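Local coordinates for protein aldose 1-epimerase (Escherichia coli, PDB 3NRE) that probably interconverts the alpha and beta anomers of aldose sugars, acting as an aldose 1-epimerase (mutarotase), at residues L7-L12 with L123-L128; Q73-W78 with G87-W92; Q161-G166 with G206-A211. All coordinates share one frame; numbering follows the deposited sequence. Where two conformers were deposited one is given.

In the fold
Contacts 1 and 3 both reach the nine-stranded antiparallel sheet, with centres about 26 Å apart, and both are partly buried. Contact 1 sets a turn of the four-stranded sheet against the hairpin end between strands 114-123 and 127-136, chiefly through leucine methyls, a histidine face and one bridging water. Contact 3 starts at the ends of neighbouring strands 159-162 and 210-215, continues into their flanking loops, and is more polar: a glutamine-to-carbonyl hydrogen bond, a three-way water and CA-H...O contacts. Contact 2 (73-78 with 87-92) is a surface contact within the loop joining strands 68-71 and 93-97. It is built on tryptophan, valine and leucine with one asparagine amide, and lies across the chain's centre from contact 3.

Contact 1 of 3, residues L7-L12 with L123-L128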
ATOM      1  N   LEU A   7      -1.715  19.977  -1.804  1.00 22.73           N
ATOM      2  CA  LEU A   7      -0.501  20.482  -1.110  1.00 24.35           C
ATOM      3  C   LEU A   7       0.518  20.780  -2.147  1.00 25.67           C
ATOM      4  O   LEU A   7       0.589  20.124  -3.149  1.00 23.65           O
ATOM      5  CB  LEU A   7       0.114  19.392  -0.234  1.00 27.80           C
ATOM      6  CG  LEU A   7      -0.713  18.754   0.846  1.00 25.61           C
ATOM      7  CD1 LEU A   7       0.220  17.915   1.708  1.00 27.32           C
ATOM      8  CD2 LEU A   7      -1.381  19.870   1.628  1.00 31.74           C
ATOM      9  N   SER A   8       1.413  21.720  -1.871  1.00 28.28           N
ATOM     10  CA  SER A   8       2.502  21.934  -2.766  1.00 31.02           C
ATOM     11  C   SER A   8       3.718  22.502  -2.037  1.00 32.31           C
ATOM     12  O   SER A   8       3.591  23.127  -0.993  1.00 34.29           O
ATOM     13  CB  SER A   8       2.093  22.849  -3.916  1.00 30.60           C
ATOM     14  OG  SER A   8       1.675  24.131  -3.486  1.00 35.43           O
ATOM     15  N   HIS A   9       4.882  22.215  -2.603  1.00 33.24           N
ATOM     16  CA  HIS A   9       6.129  22.829  -2.160  1.00 31.94           C
ATOM     17  C   HIS A   9       7.063  22.819  -3.339  1.00 32.84           C
ATOM     18  O   HIS A   9       7.388  21.749  -3.866  1.00 33.74           O
ATOM     19  CB  HIS A   9       6.736  22.024  -1.026  1.00 31.67           C
ATOM     20  CG  HIS A   9       7.741  22.762  -0.199  1.00 40.77           C
ATOM     21  ND1 HIS A   9       7.543  23.037   1.138  1.00 46.08           N
ATOM     22  CD2 HIS A   9       8.978  23.228  -0.500  1.00 45.80           C
ATOM     23  CE1 HIS A   9       8.594  23.687   1.614  1.00 49.63           C
ATOM     24  NE2 HIS A   9       9.479  23.817   0.641  1.00 49.21           N
ATOM     25  N   GLY A  10       7.556  23.997  -3.714  1.00 35.96           N
ATOM     26  CA  GLY A  10       8.445  24.090  -4.853  1.00 39.28           C
ATOM     27  C   GLY A  10       7.691  23.610  -6.091  1.00 37.71           C
ATOM     28  O   GLY A  10       6.593  24.059  -6.362  1.00 38.34           O
ATOM     29  N   SER A  11       8.263  22.637  -6.793  1.00 38.26           N
ATOM     30  CA  SER A  11       7.685  22.109  -8.027  0.50 35.77           C
ATOM     31  C   SER A  11       6.834  20.866  -7.746  1.00 32.98           C
ATOM     32  O   SER A  11       6.242  20.292  -8.668  1.00 30.26           O
ATOM     33  CB  SER A  11       8.796  21.791  -9.050  0.50 37.30           C
ATOM     34  OG  SER A  11       9.612  20.689  -8.647  0.50 40.81           O
ATOM     35  N   LEU A  12       6.792  20.448  -6.485  1.00 28.62           N
ATOM     36  CA  LEU A  12       6.004  19.225  -6.114  1.00 27.53           C
ATOM     37  C   LEU A  12       4.591  19.570  -5.728  1.00 28.50           C
ATOM     38  O   LEU A  12       4.362  20.528  -5.011  1.00 28.10           O
ATOM     39  CB  LEU A  12       6.586  18.494  -4.915  1.00 30.75           C
ATOM     40  CG  LEU A  12       7.902  17.759  -5.087  1.00 33.76           C
ATOM     41  CD1 LEU A  12       8.181  16.987  -3.769  1.00 31.40           C
ATOM     42  CD2 LEU A  12       7.889  16.831  -6.283  1.00 39.89           C
ATOM     43  N   LEU A 123       4.922  17.502   2.494  1.00 27.07           N
ATOM     44  CA  LEU A 123       5.760  17.734   1.316  1.00 29.01           C
ATOM     45  C   LEU A 123       6.898  18.631   1.692  1.00 34.60           C
ATOM     46  O   LEU A 123       6.686  19.632   2.374  1.00 36.30           O
ATOM     47  CB  LEU A 123       4.990  18.451   0.206  1.00 31.70           C
ATOM     48  CG  LEU A 123       4.172  17.643  -0.758  1.00 33.28           C
ATOM     49  CD1 LEU A 123       3.653  18.573  -1.858  1.00 26.29           C
ATOM     50  CD2 LEU A 123       4.997  16.489  -1.363  1.00 29.98           C
ATOM     51  N   THR A 124       8.102  18.267   1.260  1.00 35.71           N
ATOM     52  CA  THR A 124       9.211  19.215   1.208  1.00 35.20           C
ATOM     53  C   THR A 124       9.538  19.416  -0.266  1.00 38.34           C
ATOM     54  O   THR A 124       8.751  19.027  -1.116  1.00 33.02           O
ATOM     55  CB  THR A 124      10.430  18.708   1.963  1.00 39.65           C
ATOM     56  OG1 THR A 124      10.931  17.545   1.292  1.00 39.65           O
ATOM     57  CG2 THR A 124      10.075  18.411   3.422  1.00 35.48           C
ATOM     58  N   ALA A 125      10.669  20.039  -0.601  1.00 36.78           N
ATOM     59  CA  ALA A 125      10.927  20.310  -2.016  1.00 38.66           C
ATOM     60  C   ALA A 125      11.203  19.034  -2.847  1.00 36.75           C
ATOM     61  O   ALA A 125      11.066  19.061  -4.090  1.00 36.96           O
ATOM     62  CB  ALA A 125      12.055  21.334  -2.182  1.00 41.20           C
ATOM     63  N   ASP A 126      11.610  17.936  -2.197  1.00 36.93           N
ATOM     64  CA  ASP A 126      11.862  16.699  -2.936  1.00 37.12           C
ATOM     65  C   ASP A 126      11.247  15.425  -2.341  1.00 33.81           C
ATOM     66  O   ASP A 126      11.427  14.367  -2.924  1.00 34.44           O
ATOM     67  CB  ASP A 126      13.371  16.495  -3.120  1.00 39.06           C
ATOM     68  CG  ASP A 126      14.105  16.296  -1.781  1.00 47.97           C
ATOM     69  OD1 ASP A 126      13.451  16.403  -0.716  1.00 38.72           O
ATOM     70  OD2 ASP A 126      15.323  16.011  -1.804  1.00 46.30           O
ATOM     71  N   THR A 127      10.554  15.514  -1.206  1.00 29.47           N
ATOM     72  CA  THR A 127      10.072  14.338  -0.521  0.60 30.81           C
ATOM     73  C   THR A 127       8.619  14.468  -0.042  1.00 28.77           C
ATOM     74  O   THR A 127       8.233  15.477   0.543  1.00 32.10           O
ATOM     75  CB  THR A 127      10.949  13.996   0.742  0.60 32.90           C
ATOM     76  OG1 THR A 127      12.353  14.103   0.445  0.60 36.62           O
ATOM     77  CG2 THR A 127      10.646  12.605   1.253  0.60 27.39           C
ATOM     78  N   LEU A 128       7.871  13.403  -0.244  1.00 27.49           N
ATOM     79  CA  LEU A 128       6.538  13.214   0.310  1.00 26.62           C
ATOM     80  C   LEU A 128       6.666  12.201   1.452  1.00 30.74           C
ATOM     81  O   LEU A 128       7.235  11.115   1.250  1.00 28.07           O
ATOM     82  CB  LEU A 128       5.620  12.580  -0.740  1.00 22.37           C
ATOM     83  CG  LEU A 128       4.285  12.050  -0.206  1.00 26.86           C
ATOM     84  CD1 LEU A 128       3.450  13.168   0.424  1.00 28.24           C
ATOM     85  CD2 LEU A 128       3.505  11.307  -1.304  1.00 26.91           C
TER
HETATM   86  O   HOH W   1      10.653  21.031  -5.776  1.00 37.34           O
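The turn from His9 to Leu12 is laid against the Thr124-Thr127 bend and Leu123 before it with no direct hydrogen bond between the two backbones, so the join rests on side chains and one water. His9 and Leu12 exchange paired backbone bonds, N to O in both directions, and Gly10 takes a positive phi of 61°, as the first corner of a type II' beta turn requires. The imidazole of His9 spreads over the opposing bend: its CG lies anti to the backbone N (chi1 -161°), and Thr124 CA stands 4.2 Å from the centroid of the His9 ring, 16° off the normal, a CH-pi contact over the face. Farther round that ring, CD2 of His9 comes 3.6 Å from Ala125 N at an oblique angle.

These are the ends of two beta-hairpins. One joins strands 4-9 and 12-17 of the four-stranded sheet; the other links strands 114-123 and 127-136 of the nine-stranded sheet, its bend held by Thr124 N to Thr127 O, 2.9 Å. Between the sheets Leu123 is the bridging side chain. Its CD1 touches Leu7 CB at 4.0 Å and also rests on Ser8 CA, while Leu123 CD2 meets Leu12 CD1 at 4.0 Å. Phe26, from strand 22-28, also packs on Leu123. Leu12 has CD1 3.4 Å from Thr124 O, and its CG is against Ala125 O. A water 2.6 Å from Ala125 O donates to that carbonyl and accepts from Ser11 N at 3.1 Å.

Contact 2 of 3, residues Q73-W78 with G87-W92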
ATOM      1  N   GLN A  73     -16.073 -10.865   6.215  1.00 24.18           N
ATOM      2  CA  GLN A  73     -16.988 -10.950   5.067  1.00 23.52           C
ATOM      3  C   GLN A  73     -16.396 -10.139   3.948  1.00 23.48           C
ATOM      4  O   GLN A  73     -15.768  -9.116   4.213  1.00 22.75           O
ATOM      5  CB  GLN A  73     -18.364 -10.345   5.383  1.00 28.61           C
ATOM      6  CG  GLN A  73     -19.101 -11.124   6.432  1.00 31.85           C
ATOM      7  CD  GLN A  73     -20.488 -10.554   6.701  1.00 40.06           C
ATOM      8  OE1 GLN A  73     -20.636  -9.450   7.254  1.00 44.00           O
ATOM      9  NE2 GLN A  73     -21.507 -11.297   6.312  1.00 44.00           N
ATOM     10  N   PRO A  74     -16.644 -10.551   2.693  1.00 21.92           N
ATOM     11  CA  PRO A  74     -16.093  -9.799   1.577  1.00 21.10           C
ATOM     12  C   PRO A  74     -16.522  -8.335   1.598  1.00 22.60           C
ATOM     13  O   PRO A  74     -17.662  -8.031   2.017  1.00 23.18           O
ATOM     14  CB  PRO A  74     -16.639 -10.515   0.334  1.00 24.03           C
ATOM     15  CG  PRO A  74     -17.718 -11.315   0.786  1.00 23.87           C
ATOM     16  CD  PRO A  74     -17.511 -11.644   2.238  1.00 22.19           C
ATOM     17  N   ASN A  75     -15.584  -7.455   1.257  1.00 20.00           N
ATOM     18  CA  ASN A  75     -15.813  -6.004   1.302  1.00 20.39           C
ATOM     19  C   ASN A  75     -15.863  -5.346  -0.074  1.00 22.32           C
ATOM     20  O   ASN A  75     -16.297  -4.190  -0.190  1.00 21.38           O
ATOM     21  CB  ASN A  75     -14.820  -5.284   2.256  1.00 19.70           C
ATOM     22  CG  ASN A  75     -13.359  -5.484   1.895  1.00 17.42           C
ATOM     23  OD1 ASN A  75     -13.018  -6.355   1.108  1.00 19.23           O
ATOM     24  ND2 ASN A  75     -12.492  -4.646   2.468  1.00 18.75           N
ATOM     25  N   VAL A  76     -15.440  -6.055  -1.106  1.00 19.82           N
ATOM     26  CA  VAL A  76     -15.569  -5.558  -2.486  1.00 20.03           C
ATOM     27  C   VAL A  76     -16.251  -6.638  -3.315  1.00 22.00           C
ATOM     28  O   VAL A  76     -16.111  -7.831  -3.052  1.00 22.64           O
ATOM     29  CB  VAL A  76     -14.208  -5.119  -3.088  1.00 20.85           C
ATOM     30  CG1 VAL A  76     -13.630  -3.949  -2.366  1.00 21.39           C
ATOM     31  CG2 VAL A  76     -13.138  -6.301  -3.153  1.00 22.21           C
ATOM     32  N   GLU A  77     -17.049  -6.216  -4.293  1.00 24.87           N
ATOM     33  CA  GLU A  77     -17.882  -7.150  -5.062  0.50 25.93           C
ATOM     34  C   GLU A  77     -17.047  -8.124  -5.882  1.00 26.26           C
ATOM     35  O   GLU A  77     -17.465  -9.256  -6.114  1.00 28.23           O
ATOM     36  CB  GLU A  77     -18.840  -6.386  -5.991  0.50 29.03           C
ATOM     37  CG  GLU A  77     -18.143  -5.534  -7.044  0.50 27.54           C
ATOM     38  N   TRP A  78     -15.866  -7.673  -6.296  1.00 23.80           N
ATOM     39  CA  TRP A  78     -15.018  -8.396  -7.228  1.00 25.42           C
ATOM     40  C   TRP A  78     -14.006  -9.375  -6.626  1.00 26.96           C
ATOM     41  O   TRP A  78     -13.244  -9.975  -7.394  1.00 27.34           O
ATOM     42  CB  TRP A  78     -14.266  -7.384  -8.131  1.00 24.62           C
ATOM     43  CG  TRP A  78     -13.533  -6.270  -7.460  1.00 24.47           C
ATOM     44  CD1 TRP A  78     -14.005  -4.997  -7.241  1.00 26.95           C
ATOM     45  CD2 TRP A  78     -12.186  -6.277  -6.963  1.00 24.15           C
ATOM     46  NE1 TRP A  78     -13.069  -4.246  -6.628  1.00 29.73           N
ATOM     47  CE2 TRP A  78     -11.927  -4.979  -6.458  1.00 27.61           C
ATOM     48  CE3 TRP A  78     -11.177  -7.240  -6.901  1.00 27.78           C
ATOM     49  CZ2 TRP A  78     -10.739  -4.637  -5.864  1.00 29.71           C
ATOM     50  CZ3 TRP A  78      -9.948  -6.864  -6.310  1.00 28.75           C
ATOM     51  CH2 TRP A  78      -9.751  -5.580  -5.838  1.00 31.24           C
ATOM     52  N   GLY A  87     -10.068   1.130   5.430  1.00 19.51           N
ATOM     53  CA  GLY A  87      -9.722   2.522   5.207  1.00 19.59           C
ATOM     54  C   GLY A  87      -9.915   2.992   3.780  1.00 19.50           C
ATOM     55  O   GLY A  87     -10.519   4.051   3.515  1.00 18.99           O
ATOM     56  N   TRP A  88      -9.415   2.188   2.855  1.00 18.41           N
ATOM     57  CA  TRP A  88      -9.518   2.513   1.437  1.00 18.52           C
ATOM     58  C   TRP A  88     -10.939   2.651   0.895  1.00 18.94           C
ATOM     59  O   TRP A  88     -11.110   3.175  -0.202  1.00 18.67           O
ATOM     60  CB  TRP A  88      -8.710   1.511   0.586  1.00 17.05           C
ATOM     61  CG  TRP A  88      -9.260   0.092   0.567  1.00 18.44           C
ATOM     62  CD1 TRP A  88      -9.669  -0.676   1.641  1.00 17.32           C
ATOM     63  CD2 TRP A  88      -9.394  -0.730  -0.584  1.00 16.26           C
ATOM     64  NE1 TRP A  88     -10.046  -1.923   1.189  1.00 17.59           N
ATOM     65  CE2 TRP A  88      -9.896  -1.974  -0.164  1.00 17.36           C
ATOM     66  CE3 TRP A  88      -9.087  -0.552  -1.931  1.00 17.23           C
ATOM     67  CZ2 TRP A  88     -10.108  -3.026  -1.045  1.00 15.32           C
ATOM     68  CZ3 TRP A  88      -9.308  -1.586  -2.814  1.00 18.09           C
ATOM     69  CH2 TRP A  88      -9.835  -2.809  -2.382  1.00 18.67           C
ATOM     70  N   LEU A  89     -11.950   2.123   1.608  1.00 17.66           N
ATOM     71  CA  LEU A  89     -13.325   2.150   1.210  1.00 19.21           C
ATOM     72  C   LEU A  89     -14.175   3.186   1.981  1.00 20.10           C
ATOM     73  O   LEU A  89     -15.359   3.350   1.695  1.00 23.37           O
ATOM     74  CB  LEU A  89     -13.956   0.771   1.408  1.00 19.64           C
ATOM     75  CG  LEU A  89     -13.252  -0.374   0.682  1.00 20.91           C
ATOM     76  CD1 LEU A  89     -13.966  -1.691   1.032  1.00 19.30           C
ATOM     77  CD2 LEU A  89     -13.273  -0.112  -0.789  1.00 22.24           C
ATOM     78  N   GLY A  90     -13.600   3.781   2.988  1.00 21.07           N
ATOM     79  CA  GLY A  90     -14.359   4.677   3.903  1.00 20.94           C
ATOM     80  C   GLY A  90     -14.190   6.138   3.572  1.00 23.88           C
ATOM     81  O   GLY A  90     -13.290   6.536   2.800  1.00 21.83           O
ATOM     82  N   GLU A  91     -15.065   6.950   4.118  1.00 22.17           N
ATOM     83  CA  GLU A  91     -14.942   8.386   3.944  0.50 23.08           C
ATOM     84  C   GLU A  91     -14.214   8.999   5.146  1.00 22.97           C
ATOM     85  O   GLU A  91     -14.614   8.786   6.300  1.00 25.54           O
ATOM     86  CB  GLU A  91     -16.312   9.026   3.765  0.50 26.33           C
ATOM     87  CG  GLU A  91     -17.006   8.680   2.458  0.50 27.31           C
ATOM     88  CD  GLU A  91     -18.201   9.586   2.227  0.50 32.25           C
ATOM     89  OE1 GLU A  91     -17.984  10.763   1.854  0.50 25.37           O
ATOM     90  OE2 GLU A  91     -19.344   9.124   2.449  0.50 38.09           O
ATOM     91  N   TRP A  92     -13.141   9.743   4.881  1.00 20.75           N
ATOM     92  CA  TRP A  92     -12.294  10.295   5.936  1.00 20.34           C
ATOM     93  C   TRP A  92     -12.677  11.745   6.178  1.00 22.85           C
ATOM     94  O   TRP A  92     -13.363  12.373   5.332  1.00 23.93           O
ATOM     95  CB  TRP A  92     -10.832  10.208   5.527  1.00 19.76           C
ATOM     96  CG  TRP A  92     -10.292   8.795   5.345  1.00 18.46           C
ATOM     97  CD1 TRP A  92     -10.814   7.793   4.553  1.00 19.18           C
ATOM     98  CD2 TRP A  92      -9.115   8.239   5.972  1.00 19.89           C
ATOM     99  NE1 TRP A  92     -10.023   6.673   4.640  1.00 18.68           N
ATOM    100  CE2 TRP A  92      -8.991   6.906   5.516  1.00 20.22           C
ATOM    101  CE3 TRP A  92      -8.158   8.730   6.878  1.00 19.44           C
ATOM    102  CZ2 TRP A  92      -7.947   6.086   5.916  1.00 23.15           C
ATOM    103  CZ3 TRP A  92      -7.164   7.914   7.299  1.00 22.22           C
ATOM    104  CH2 TRP A  92      -7.035   6.595   6.777  1.00 21.77           C
TER
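Trp88 meets Asn75, Val76 and Trp78 through NE1, CZ2 and CH2 of its indole. From CB, which points toward the other segment, the side chain sets off with CG between the backbone N and the carbonyl carbon (chi1 68°). At the pyrrole side of the ring, NE1 of Trp88 lies 3.9 Å from Asn75 ND2, which sits at the indole edge near its plane, the amide turned 65° from the ring. This is a contact between two donors. Trp88 NE1 donates to Gly85 O, with a weaker bond to Leu83 O; the Asn75 amide is held through OD1, which accepts from Leu83 N.

Both segments belong to the long loop between strands 68-71 and 93-97, and residues 87-89 form a short 3-10 turn within it. Continuing outward, CZ2 of Trp88 is 3.9 Å from Val76 CG1, which approaches obliquely. The outermost atom, CH2 of Trp88, reaches Trp78 CZ2 at 4.0 Å, the two tryptophans meeting tip to tip. Over one face of the Trp88 indole, Leu89 CD2 stands 3.9 Å above the ring centre, and Phe49 stacks on this indole as well. Within the other segment, Val76 CG2 lies 3.7 Å above the centre of the Trp78 ring. Leu89 CD1 comes 3.6 Å from Asn75 ND2. Within 87-92, Trp92 NE1 donates to Gly87 O at 2.9 Å, nearly straight at 169°; it and Gly90 N reach Gly87 O from opposite faces of the carbonyl plane.

Contact 3 of 3, residues Q161-G166 with G206-A211; sequences QAQASG and GWNGQA
Gly206 to Ala211 lies beside Gln161 to Gly166 in this mutarotase-like fold: strands 159-162 and 210-215 are antiparallel neighbours in the nine-stranded sheet, and the contact continues from their ends into the flanking loops. Gly206 comes first, its CA 3.4 Å from Ser165 OG, with a positive phi and no side chain at the place that hydroxyl occupies. The carbonyl of Gly206 accepts from Gln163 NE2 at 2.9 Å. This bond is nearly straight (171° at the hydrogen), with the acceptor in the amide plane of Gln163 and the donor only slightly tilted from the carbonyl plane. Gln163 begins its extended reach with CG anti to the backbone N (chi1 174°).

Trp207 follows, and its CD1 lies 3.2 Å from Gln163 O. That buried oxygen has no hydrogen-bond donor; it also faces Trp207 CA in a CA-H...O contact. One face of the indole carries Gly209 CA over its centre, and Trp207 meets Tyr233 edge-to-face. Asn208 crosses the glutamine at about a right angle, the two amide planes 32° apart, with Gln163 NE2 3.6 Å from Asn208 CB. Its OD1 accepts from Gln210 N, closing an Asx turn through Gly209. The same OD1 accepts a hydrogen bond from a water that in turn accepts from Gln163 N and donates to Gln210 O, tying the two segments together. Gln210 O is gripped again by Trp207 NE1, 2.8 Å away and above the carbonyl plane. Ala211 CA lies 3.3 Å from Gln161 O in a bent CA-H...O contact, and Ala211 CB is 4.2 Å from Ala162 CB.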
ATOM      1  N   GLN A 161      14.363  -1.808  -7.862  1.00 31.23           N
ATOM      2  CA  GLN A 161      15.320  -2.506  -7.010  0.60 32.06           C
ATOM      3  C   GLN A 161      14.744  -2.522  -5.602  1.00 28.39           C
ATOM      4  O   GLN A 161      14.367  -1.492  -5.065  1.00 30.81           O
ATOM      5  CB  GLN A 161      16.675  -1.835  -6.993  0.60 33.11           C
ATOM      6  CG  GLN A 161      17.727  -2.659  -6.230  0.60 37.58           C
ATOM      7  CD  GLN A 161      19.081  -1.972  -6.180  0.60 38.25           C
ATOM      8  OE1 GLN A 161      19.206  -0.782  -6.513  0.60 43.07           O
ATOM      9  NE2 GLN A 161      20.093  -2.705  -5.766  0.60 43.55           N
ATOM     10  N   ALA A 162      14.601  -3.718  -5.048  1.00 29.89           N
ATOM     11  CA  ALA A 162      13.973  -3.902  -3.745  1.00 28.26           C
ATOM     12  C   ALA A 162      14.438  -5.263  -3.193  1.00 29.72           C
ATOM     13  O   ALA A 162      14.064  -6.307  -3.703  1.00 29.53           O
ATOM     14  CB  ALA A 162      12.429  -3.883  -3.865  1.00 26.61           C
ATOM     15  N   GLN A 163      15.304  -5.228  -2.197  1.00 31.18           N
ATOM     16  CA  GLN A 163      15.861  -6.443  -1.583  1.00 31.93           C
ATOM     17  C   GLN A 163      14.814  -7.493  -1.269  1.00 32.98           C
ATOM     18  O   GLN A 163      13.757  -7.157  -0.782  1.00 31.19           O
ATOM     19  CB  GLN A 163      16.612  -6.049  -0.305  1.00 34.84           C
ATOM     20  CG  GLN A 163      17.130  -7.216   0.537  1.00 38.07           C
ATOM     21  CD  GLN A 163      17.798  -6.707   1.811  1.00 46.37           C
ATOM     22  OE1 GLN A 163      18.844  -6.055   1.747  1.00 48.48           O
ATOM     23  NE2 GLN A 163      17.174  -6.967   2.965  1.00 41.78           N
ATOM     24  N   ALA A 164      15.113  -8.761  -1.559  1.00 33.50           N
ATOM     25  CA  ALA A 164      14.221  -9.864  -1.262  1.00 34.37           C
ATOM     26  C   ALA A 164      15.007 -11.149  -1.142  1.00 34.48           C
ATOM     27  O   ALA A 164      15.944 -11.388  -1.909  1.00 38.98           O
ATOM     28  CB  ALA A 164      13.122 -10.014  -2.336  1.00 31.91           C
ATOM     29  N   SER A 165      14.639 -11.958  -0.156  1.00 35.56           N
ATOM     30  CA  SER A 165      15.293 -13.247   0.058  1.00 38.17           C
ATOM     31  C   SER A 165      14.412 -14.424  -0.304  1.00 39.38           C
ATOM     32  O   SER A 165      14.824 -15.576  -0.084  1.00 37.72           O
ATOM     33  CB  SER A 165      15.735 -13.362   1.529  1.00 40.77           C
ATOM     34  OG  SER A 165      14.598 -13.408   2.368  1.00 41.57           O
ATOM     35  N   GLY A 166      13.184 -14.134  -0.779  1.00 31.79           N
ATOM     36  CA  GLY A 166      12.264 -15.147  -1.198  1.00 30.59           C
ATOM     37  C   GLY A 166      10.940 -14.538  -1.548  1.00 29.17           C
ATOM     38  O   GLY A 166      10.764 -13.343  -1.388  1.00 29.32           O
ATOM     39  N   GLY A 206      11.877 -10.717   3.184  1.00 29.17           N
ATOM     40  CA  GLY A 206      13.285 -10.391   3.355  1.00 33.29           C
ATOM     41  C   GLY A 206      13.680  -8.983   2.957  1.00 34.09           C
ATOM     42  O   GLY A 206      14.847  -8.691   2.781  1.00 36.09           O
ATOM     43  N   TRP A 207      12.708  -8.090   2.904  1.00 31.56           N
ATOM     44  CA  TRP A 207      12.938  -6.738   2.470  1.00 32.42           C
ATOM     45  C   TRP A 207      13.458  -5.919   3.624  1.00 35.86           C
ATOM     46  O   TRP A 207      13.193  -6.242   4.791  1.00 35.85           O
ATOM     47  CB  TRP A 207      11.620  -6.147   1.988  1.00 28.33           C
ATOM     48  CG  TRP A 207      11.716  -4.834   1.323  1.00 29.26           C
ATOM     49  CD1 TRP A 207      12.676  -4.422   0.465  1.00 30.05           C
ATOM     50  CD2 TRP A 207      10.710  -3.811   1.335  1.00 30.21           C
ATOM     51  NE1 TRP A 207      12.362  -3.166  -0.009  1.00 29.84           N
ATOM     52  CE2 TRP A 207      11.171  -2.766   0.530  1.00 33.13           C
ATOM     53  CE3 TRP A 207       9.490  -3.658   2.009  1.00 27.38           C
ATOM     54  CZ2 TRP A 207      10.441  -1.596   0.338  1.00 26.52           C
ATOM     55  CZ3 TRP A 207       8.773  -2.525   1.832  1.00 27.54           C
ATOM     56  CH2 TRP A 207       9.264  -1.481   1.024  1.00 28.81           C
ATOM     57  N   ASN A 208      14.200  -4.861   3.277  1.00 36.66           N
ATOM     58  CA  ASN A 208      14.749  -3.903   4.240  1.00 41.89           C
ATOM     59  C   ASN A 208      13.983  -2.568   4.280  1.00 38.05           C
ATOM     60  O   ASN A 208      14.466  -1.593   4.830  1.00 41.18           O
ATOM     61  CB  ASN A 208      16.236  -3.642   3.961  1.00 43.34           C
ATOM     62  CG  ASN A 208      16.495  -2.980   2.596  1.00 45.79           C
ATOM     63  OD1 ASN A 208      15.597  -2.834   1.746  1.00 39.34           O
ATOM     64  ND2 ASN A 208      17.741  -2.573   2.391  1.00 44.07           N
ATOM     65  N   GLY A 209      12.778  -2.543   3.716  1.00 35.78           N
ATOM     66  CA  GLY A 209      11.957  -1.384   3.693  1.00 36.62           C
ATOM     67  C   GLY A 209      12.384  -0.271   2.762  1.00 35.33           C
ATOM     68  O   GLY A 209      11.873   0.807   2.909  1.00 35.36           O
ATOM     69  N   GLN A 210      13.371  -0.507   1.879  1.00 35.03           N
ATOM     70  CA  GLN A 210      13.868   0.514   0.984  1.00 36.02           C
ATOM     71  C   GLN A 210      13.771   0.040  -0.464  1.00 35.82           C
ATOM     72  O   GLN A 210      14.127  -1.118  -0.794  1.00 34.05           O
ATOM     73  CB  GLN A 210      15.326   0.880   1.323  1.00 39.88           C
ATOM     74  CG  GLN A 210      15.513   1.300   2.780  1.00 40.03           C
ATOM     75  CD  GLN A 210      16.920   1.819   3.071  1.00 52.74           C
ATOM     76  OE1 GLN A 210      17.546   2.464   2.236  1.00 64.86           O
ATOM     77  NE2 GLN A 210      17.418   1.530   4.258  1.00 53.40           N
ATOM     78  N   ALA A 211      13.332   0.941  -1.329  1.00 32.49           N
ATOM     79  CA  ALA A 211      13.218   0.610  -2.735  1.00 33.02           C
ATOM     80  C   ALA A 211      13.647   1.778  -3.598  1.00 28.59           C
ATOM     81  O   ALA A 211      13.640   2.929  -3.191  1.00 31.90           O
ATOM     82  CB  ALA A 211      11.788   0.180  -3.083  1.00 27.38           C
TER
HETATM   83  O   HOH W   2      16.182  -2.817  -1.000  1.00 28.82           O